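Local coordinates for protein 6-phospho-beta-d glycosidase (Streptococcus pyogenes, PDB 5FOO) that probably hydrolyses 6-phosphorylated beta-glucosides, as a family 1 glycoside hydrolase of the TIM-barrel clan that holds 6-phosphocyclophellitol in its pocket, at residues T398-G403 / S408-Y413; L2-E7 / K402-G407. The protein carries 1 engineered substitution. All coordinates share one frame; numbering follows the deposited sequence.

Contact 1. Residues T398-G403 / S408-Y413; sequences TYLHKG and SNCFGY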
ATOM      1  N   THR A 398     -10.955   6.623 -16.129  1.00 30.46           N
ATOM      2  CA  THR A 398     -12.008   7.509 -16.606  1.00 29.38           C
ATOM      3  C   THR A 398     -12.642   8.189 -15.406  1.00 34.53           C
ATOM      4  O   THR A 398     -12.992   9.398 -15.450  1.00 35.04           O
ATOM      5  CB  THR A 398     -13.061   6.775 -17.430  1.00 32.81           C
ATOM      6  OG1 THR A 398     -12.438   6.212 -18.589  1.00 33.17           O
ATOM      7  CG2 THR A 398     -14.103   7.711 -17.877  1.00 31.74           C
ATOM      8  N   TYR A 399     -12.821   7.444 -14.318  1.00 30.76           N
ATOM      9  CA  TYR A 399     -13.414   8.079 -13.173  1.00 31.34           C
ATOM     10  C   TYR A 399     -12.430   8.958 -12.406  1.00 28.50           C
ATOM     11  O   TYR A 399     -12.861   9.907 -11.790  1.00 29.90           O
ATOM     12  CB  TYR A 399     -14.087   7.083 -12.264  1.00 33.12           C
ATOM     13  CG  TYR A 399     -15.424   6.633 -12.789  1.00 33.65           C
ATOM     14  CD1 TYR A 399     -16.561   7.392 -12.558  1.00 37.08           C
ATOM     15  CD2 TYR A 399     -15.535   5.471 -13.520  1.00 34.88           C
ATOM     16  CE1 TYR A 399     -17.790   6.998 -13.048  1.00 39.53           C
ATOM     17  CE2 TYR A 399     -16.758   5.050 -14.012  1.00 38.52           C
ATOM     18  CZ  TYR A 399     -17.883   5.817 -13.755  1.00 39.61           C
ATOM     19  OH  TYR A 399     -19.079   5.400 -14.223  1.00 40.60           O
ATOM     20  N   LEU A 400     -11.135   8.652 -12.457  1.00 30.47           N
ATOM     21  CA  LEU A 400     -10.111   9.553 -11.896  1.00 31.45           C
ATOM     22  C   LEU A 400     -10.134  10.877 -12.657  1.00 26.03           C
ATOM     23  O   LEU A 400     -10.092  11.928 -12.063  1.00 28.67           O
ATOM     24  CB  LEU A 400      -8.735   8.916 -11.986  1.00 30.34           C
ATOM     25  CG  LEU A 400      -7.682   9.617 -11.193  1.00 31.17           C
ATOM     26  CD1 LEU A 400      -7.989   9.555  -9.700  1.00 35.26           C
ATOM     27  CD2 LEU A 400      -6.331   9.028 -11.514  1.00 27.37           C
ATOM     28  N   HIS A 401     -10.236  10.807 -13.960  1.00 25.36           N
ATOM     29  CA  HIS A 401     -10.346  12.036 -14.795  1.00 29.55           C
ATOM     30  C   HIS A 401     -11.557  12.885 -14.426  1.00 30.87           C
ATOM     31  O   HIS A 401     -11.427  14.080 -14.181  1.00 31.93           O
ATOM     32  CB  HIS A 401     -10.354  11.723 -16.284  1.00 29.79           C
ATOM     33  CG  HIS A 401     -10.212  12.938 -17.156  1.00 30.14           C
ATOM     34  ND1 HIS A 401     -11.295  13.658 -17.600  1.00 31.37           N
ATOM     35  CD2 HIS A 401      -9.108  13.578 -17.630  1.00 28.87           C
ATOM     36  CE1 HIS A 401     -10.868  14.690 -18.316  1.00 32.90           C
ATOM     37  NE2 HIS A 401      -9.544  14.644 -18.368  1.00 30.61           N
ATOM     38  N   LYS A 402     -12.703  12.230 -14.279  1.00 31.34           N
ATOM     39  CA  LYS A 402     -13.913  12.874 -13.784  1.00 31.21           C
ATOM     40  C   LYS A 402     -13.666  13.575 -12.462  1.00 31.19           C
ATOM     41  O   LYS A 402     -14.028  14.706 -12.288  1.00 31.99           O
ATOM     42  CB  LYS A 402     -15.075  11.862 -13.707  1.00 37.26           C
ATOM     43  CG  LYS A 402     -16.469  12.497 -13.675  1.00 46.99           C
ATOM     44  CD  LYS A 402     -17.535  11.515 -13.206  1.00 53.59           C
ATOM     45  CE  LYS A 402     -18.878  12.162 -12.895  1.00 58.48           C
ATOM     46  NZ  LYS A 402     -19.764  11.187 -12.187  1.00 60.77           N
ATOM     47  N   GLY A 403     -12.968  12.950 -11.538  1.00 31.68           N
ATOM     48  CA  GLY A 403     -12.656  13.592 -10.257  1.00 32.73           C
ATOM     49  C   GLY A 403     -11.713  14.801 -10.363  1.00 29.62           C
ATOM     50  O   GLY A 403     -11.935  15.808  -9.722  1.00 31.83           O
ATOM     51  N   SER A 408     -10.791  17.715  -7.837  1.00 28.76           N
ATOM     52  CA  SER A 408      -9.914  16.980  -6.922  1.00 28.99           C
ATOM     53  C   SER A 408      -8.429  17.141  -7.286  1.00 27.24           C
ATOM     54  O   SER A 408      -8.019  16.947  -8.442  1.00 27.65           O
ATOM     55  CB  SER A 408     -10.258  15.481  -6.843  1.00 29.81           C
ATOM     56  OG  SER A 408      -9.632  14.914  -5.697  1.00 30.05           O
ATOM     57  N   ASN A 409      -7.613  17.367  -6.282  1.00 25.69           N
ATOM     58  CA  ASN A 409      -6.204  17.607  -6.472  1.00 26.96           C
ATOM     59  C   ASN A 409      -5.376  16.301  -6.552  1.00 28.53           C
ATOM     60  O   ASN A 409      -4.495  16.028  -5.731  1.00 27.86           O
ATOM     61  CB  ASN A 409      -5.799  18.496  -5.314  1.00 27.44           C
ATOM     62  CG  ASN A 409      -4.415  19.098  -5.433  1.00 30.34           C
ATOM     63  OD1 ASN A 409      -3.816  19.128  -6.452  1.00 30.69           O
ATOM     64  ND2 ASN A 409      -3.913  19.564  -4.325  1.00 31.69           N
ATOM     65  N   CYS A 410      -5.619  15.538  -7.599  1.00 28.68           N
ATOM     66  CA  CYS A 410      -4.882  14.307  -7.915  1.00 26.50           C
ATOM     67  C   CYS A 410      -3.719  14.538  -8.903  1.00 28.35           C
ATOM     68  O   CYS A 410      -3.896  15.124  -9.956  1.00 27.08           O
ATOM     69  CB  CYS A 410      -5.873  13.306  -8.523  1.00 28.64           C
ATOM     70  SG  CYS A 410      -5.092  11.748  -8.895  1.00 31.40           S
ATOM     71  N   PHE A 411      -2.535  14.061  -8.592  1.00 28.26           N
ATOM     72  CA  PHE A 411      -1.357  14.391  -9.400  1.00 27.93           C
ATOM     73  C   PHE A 411      -0.765  13.143 -10.016  1.00 28.50           C
ATOM     74  O   PHE A 411       0.293  13.226 -10.641  1.00 29.00           O
ATOM     75  CB  PHE A 411      -0.308  15.152  -8.556  1.00 27.05           C
ATOM     76  CG  PHE A 411       0.216  14.365  -7.376  1.00 26.72           C
ATOM     77  CD1 PHE A 411       1.227  13.408  -7.542  1.00 25.53           C
ATOM     78  CD2 PHE A 411      -0.328  14.542  -6.100  1.00 27.53           C
ATOM     79  CE1 PHE A 411       1.722  12.666  -6.463  1.00 25.62           C
ATOM     80  CE2 PHE A 411       0.196  13.844  -5.006  1.00 26.91           C
ATOM     81  CZ  PHE A 411       1.215  12.894  -5.195  1.00 28.25           C
ATOM     82  N   GLY A 412      -1.417  11.976  -9.893  1.00 24.92           N
ATOM     83  CA  GLY A 412      -0.816  10.761 -10.499  1.00 28.46           C
ATOM     84  C   GLY A 412      -1.590   9.453 -10.408  1.00 28.92           C
ATOM     85  O   GLY A 412      -2.567   9.378  -9.674  1.00 26.45           O
ATOM     86  N   TYR A 413      -1.121   8.437 -11.149  1.00 28.54           N
ATOM     87  CA  TYR A 413      -1.769   7.127 -11.228  1.00 26.34           C
ATOM     88  C   TYR A 413      -0.700   6.063 -11.393  1.00 28.94           C
ATOM     89  O   TYR A 413       0.133   6.110 -12.294  1.00 30.42           O
ATOM     90  CB  TYR A 413      -2.692   7.129 -12.409  1.00 25.60           C
ATOM     91  CG  TYR A 413      -3.402   5.827 -12.655  1.00 27.80           C
ATOM     92  CD1 TYR A 413      -4.479   5.416 -11.870  1.00 29.07           C
ATOM     93  CD2 TYR A 413      -3.008   5.004 -13.666  1.00 27.66           C
ATOM     94  CE1 TYR A 413      -5.133   4.240 -12.136  1.00 30.36           C
ATOM     95  CE2 TYR A 413      -3.662   3.844 -13.921  1.00 29.39           C
ATOM     96  CZ  TYR A 413      -4.707   3.450 -13.164  1.00 30.54           C
ATOM     97  OH  TYR A 413      -5.288   2.236 -13.486  1.00 27.45           O
TER
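The backbone N of Ser408 donates a hydrogen bond to the carbonyl O of Gly403, N to O 2.9 Å with an N-H...O angle of 155°. It is the 6→1 bond of the Schellman motif that closes helix 387-405, and it turns the chain back toward the strand that begins at Cys410. CB of Ser408 packs against the same oxygen, 3.3 Å from O of Gly403. Its hydroxyl has other business: with OG swung anti to the backbone N (chi1 -164°), it bonds to O of Ala350 and to NE1 of Trp362, so a buried polar group is met from the neighbouring helix and strand.

Farther along, the contact turns apolar. Leu400 points off the helix at the strand and its branched end rests on the thiol of Cys410: CD1 is nearest, 3.7 Å from SG of Cys410, and CD2 lies 4.0 Å from the same sulfur. CD2 has a second neighbour, CD1 of Tyr413 at 4.1 Å, which it meets at a slant to the ring. The ring of Tyr413 carries its OH on to a hydrogen bond with OD1 of Asn367.

Helix and strand run almost antiparallel, 169° between their directions, and the axes of helix 398-403 and strand 410-413 come within 9.9 Å, as expected where a barrel helix returns the chain to the next strand. Strand 410-416 is the eighth and last of the (beta/alpha)8 barrel, and helix 387-405 packs on its outer side. Helix 344-356 flanks the site, Val346 touching Leu400 and Met353 touching Ser408, while strand 362-367 brings Trp362 against both Leu400 and Cys410.

Contact 2. Residues L2-E7 / K402-G407; sequences LAFPKE and KGIEAG. With EDO (1,2-ethanediol), chain I.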
ATOM      1  N   LEU A   2      -9.597  12.575 -23.280  1.00 41.34           N
ATOM      2  CA  LEU A   2      -9.548  12.898 -21.812  1.00 37.26           C
ATOM      3  C   LEU A   2      -8.103  13.222 -21.428  1.00 38.33           C
ATOM      4  O   LEU A   2      -7.256  12.325 -21.208  1.00 36.37           O
ATOM      5  CB  LEU A   2     -10.063  11.700 -20.962  1.00 43.04           C
ATOM      6  CG  LEU A   2     -11.521  11.583 -20.537  1.00 46.89           C
ATOM      7  CD1 LEU A   2     -12.486  12.155 -21.558  1.00 46.30           C
ATOM      8  CD2 LEU A   2     -11.867  10.137 -20.161  1.00 49.97           C
ATOM      9  N   ALA A   3      -7.782  14.501 -21.386  1.00 36.27           N
ATOM     10  CA  ALA A   3      -6.424  14.906 -21.147  1.00 34.01           C
ATOM     11  C   ALA A   3      -6.126  15.083 -19.622  1.00 30.96           C
ATOM     12  O   ALA A   3      -6.884  15.687 -18.896  1.00 28.59           O
ATOM     13  CB  ALA A   3      -6.137  16.184 -21.918  1.00 34.41           C
ATOM     14  N   PHE A   4      -4.954  14.645 -19.177  1.00 31.87           N
ATOM     15  CA  PHE A   4      -4.591  14.706 -17.755  1.00 33.19           C
ATOM     16  C   PHE A   4      -3.736  15.937 -17.439  1.00 35.36           C
ATOM     17  O   PHE A   4      -3.196  16.545 -18.364  1.00 34.69           O
ATOM     18  CB  PHE A   4      -3.921  13.354 -17.367  1.00 35.18           C
ATOM     19  CG  PHE A   4      -4.927  12.257 -17.126  1.00 31.62           C
ATOM     20  CD1 PHE A   4      -5.490  11.570 -18.188  1.00 33.27           C
ATOM     21  CD2 PHE A   4      -5.362  11.967 -15.839  1.00 32.32           C
ATOM     22  CE1 PHE A   4      -6.440  10.575 -17.970  1.00 35.80           C
ATOM     23  CE2 PHE A   4      -6.314  11.014 -15.619  1.00 31.35           C
ATOM     24  CZ  PHE A   4      -6.856  10.315 -16.681  1.00 33.89           C
ATOM     25  N   PRO A   5      -3.589  16.292 -16.146  1.00 36.08           N
ATOM     26  CA  PRO A   5      -2.790  17.471 -15.811  1.00 35.22           C
ATOM     27  C   PRO A   5      -1.353  17.374 -16.257  1.00 37.07           C
ATOM     28  O   PRO A   5      -0.840  16.289 -16.494  1.00 35.14           O
ATOM     29  CB  PRO A   5      -2.884  17.527 -14.265  1.00 36.35           C
ATOM     30  CG  PRO A   5      -4.204  16.898 -13.948  1.00 33.86           C
ATOM     31  CD  PRO A   5      -4.376  15.820 -14.983  1.00 36.25           C
ATOM     32  N   LYS A   6      -0.684  18.512 -16.384  1.00 37.13           N
ATOM     33  CA  LYS A   6       0.682  18.496 -16.821  1.00 41.27           C
ATOM     34  C   LYS A   6       1.477  17.911 -15.671  1.00 34.81           C
ATOM     35  O   LYS A   6       1.158  18.121 -14.535  1.00 32.98           O
ATOM     36  CB  LYS A   6       1.196  19.906 -17.203  1.00 50.60           C
ATOM     37  CG  LYS A   6       1.332  20.104 -18.716  1.00 61.81           C
ATOM     38  CD  LYS A   6       0.669  21.370 -19.219  1.00 72.52           C
ATOM     39  CE  LYS A   6       1.356  22.623 -18.695  1.00 83.67           C
ATOM     40  NZ  LYS A   6       0.498  23.836 -18.859  1.00 89.75           N
ATOM     41  N   GLU A   7       2.498  17.160 -16.013  1.00 35.96           N
ATOM     42  CA  GLU A   7       3.401  16.520 -15.058  1.00 40.88           C
ATOM     43  C   GLU A   7       2.735  15.458 -14.147  1.00 34.46           C
ATOM     44  O   GLU A   7       3.295  15.041 -13.160  1.00 29.48           O
ATOM     45  CB  GLU A   7       4.183  17.577 -14.292  1.00 48.21           C
ATOM     46  CG  GLU A   7       4.993  18.455 -15.257  1.00 50.87           C
ATOM     47  CD  GLU A   7       5.801  19.498 -14.543  1.00 53.52           C
ATOM     48  OE1 GLU A   7       5.264  20.201 -13.649  1.00 54.40           O
ATOM     49  OE2 GLU A   7       6.990  19.605 -14.886  1.00 73.95           O
ATOM     50  N   LYS A 402     -12.703  12.230 -14.279  1.00 31.34           N
ATOM     51  CA  LYS A 402     -13.913  12.874 -13.784  1.00 31.21           C
ATOM     52  C   LYS A 402     -13.666  13.575 -12.462  1.00 31.19           C
ATOM     53  O   LYS A 402     -14.028  14.706 -12.288  1.00 31.99           O
ATOM     54  CB  LYS A 402     -15.075  11.862 -13.707  1.00 37.26           C
ATOM     55  CG  LYS A 402     -16.469  12.497 -13.675  1.00 46.99           C
ATOM     56  CD  LYS A 402     -17.535  11.515 -13.206  1.00 53.59           C
ATOM     57  CE  LYS A 402     -18.878  12.162 -12.895  1.00 58.48           C
ATOM     58  NZ  LYS A 402     -19.764  11.187 -12.187  1.00 60.77           N
ATOM     59  N   GLY A 403     -12.968  12.950 -11.538  1.00 31.68           N
ATOM     60  CA  GLY A 403     -12.656  13.592 -10.257  1.00 32.73           C
ATOM     61  C   GLY A 403     -11.713  14.801 -10.363  1.00 29.62           C
ATOM     62  O   GLY A 403     -11.935  15.808  -9.722  1.00 31.83           O
ATOM     63  N   ILE A 404     -10.675  14.687 -11.181  1.00 28.63           N
ATOM     64  CA  ILE A 404      -9.804  15.841 -11.483  1.00 31.63           C
ATOM     65  C   ILE A 404     -10.615  16.987 -12.137  1.00 33.53           C
ATOM     66  O   ILE A 404     -10.462  18.104 -11.783  1.00 33.63           O
ATOM     67  CB  ILE A 404      -8.649  15.426 -12.421  1.00 30.15           C
ATOM     68  CG1 ILE A 404      -7.758  14.369 -11.693  1.00 30.54           C
ATOM     69  CG2 ILE A 404      -7.838  16.649 -12.877  1.00 28.93           C
ATOM     70  CD1 ILE A 404      -6.817  13.539 -12.553  1.00 28.10           C
ATOM     71  N   GLU A 405     -11.505  16.681 -13.080  1.00 39.15           N
ATOM     72  CA  GLU A 405     -12.331  17.729 -13.712  1.00 42.27           C
ATOM     73  C   GLU A 405     -13.249  18.423 -12.691  1.00 42.61           C
ATOM     74  O   GLU A 405     -13.546  19.610 -12.811  1.00 41.36           O
ATOM     75  CB  GLU A 405     -13.161  17.180 -14.882  1.00 44.17           C
ATOM     76  CG  GLU A 405     -13.396  18.222 -15.957  1.00 58.07           C
ATOM     77  CD  GLU A 405     -12.242  18.320 -16.982  1.00 60.97           C
ATOM     78  OE1 GLU A 405     -11.043  18.092 -16.663  1.00 58.33           O
ATOM     79  OE2 GLU A 405     -12.554  18.591 -18.155  1.00 65.49           O
ATOM     80  N   ALA A 406     -13.655  17.695 -11.665  1.00 34.80           N
ATOM     81  CA  ALA A 406     -14.515  18.235 -10.629  1.00 34.22           C
ATOM     82  C   ALA A 406     -13.725  18.981  -9.592  1.00 31.54           C
ATOM     83  O   ALA A 406     -14.287  19.449  -8.615  1.00 32.64           O
ATOM     84  CB  ALA A 406     -15.342  17.093 -10.002  1.00 36.04           C
ATOM     85  N   GLY A 407     -12.405  19.064  -9.733  1.00 30.98           N
ATOM     86  CA  GLY A 407     -11.625  19.868  -8.800  1.00 28.82           C
ATOM     87  C   GLY A 407     -10.740  19.071  -7.831  1.00 32.48           C
ATOM     88  O   GLY A 407      -9.974  19.703  -7.090  1.00 29.24           O
TER
HETATM   89  C1  EDO I1466       6.927  12.418 -13.007  1.00 41.96           C
HETATM   90  O1  EDO I1466       8.072  13.022 -12.430  1.00 38.72           O
HETATM   91  C2  EDO I1466       6.300  13.358 -14.036  1.00 42.09           C
HETATM   92  O2  EDO I1466       6.102  14.613 -13.392  1.00 49.99           O
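Where the chain leads into the first strand of the barrel, Phe4 and Pro5 lie against Ile404 in the last turn of helix 387-405, the helix that precedes the eighth strand. The two branches of the isoleucine divide the work. CG1 stands anti to the carbonyl carbon (chi1 -63°) and carries CD1 to the phenylalanine, 3.9 Å from CD2 of Phe4 and 4.0 Å from its CE2. The other branch goes to the proline: CG2 of Ile404 presses on CG of the Pro5 ring at 3.8 Å. The Phe4 and Ile404 side chains cross at about a right angle, and no hydrogen bond spans the two segments, so the contact is van der Waals throughout.

Beyond Ile404 the helix stops in a Schellman motif: Gly407, with phi 109°, sends its N to O of Ile404 at 3.0 Å, the 5→2 bond, just after Ala406 N has made the last regular helix bond to O of Lys402. At the other end of residues 2-7, an ethanediol probably left from the crystallisation liquor bonds through O2 to O of Glu7 at 2.8 Å; Arg112 holds it too.

Phe4 is further enclosed by the rings of Trp10, Phe8 and His401, and its backbone pairs with Asn460. The result is a TIM-barrel N-terminal segment laid along the flank of a barrel helix, with strand 2-3 pairing antiparallel with strand 461-462 at the C-terminal end.

Overall arrangement
Both contacts use helix 387-405, and they share Lys402 and Gly403. Contact 1 is the deeper one, all its touching residues buried, and belongs to the barrel wall, joining the helix to the strand that follows it in sequence. Contact 2 is partly buried and lies farther from the centre of the chain, where segments 395 residues apart at their closest ends bring the N-terminus onto the same helix. Contact 1 adds a backbone hydrogen bond to its sulfur, leucine and tyrosine packing; contact 2 is apolar only. Their centres are about 5 Å apart: His401 NE2 lies 2.9 Å from Ala3 O, a probable hydrogen bond, and Ile404 CG1 lies 3.8 Å from Cys410 CB.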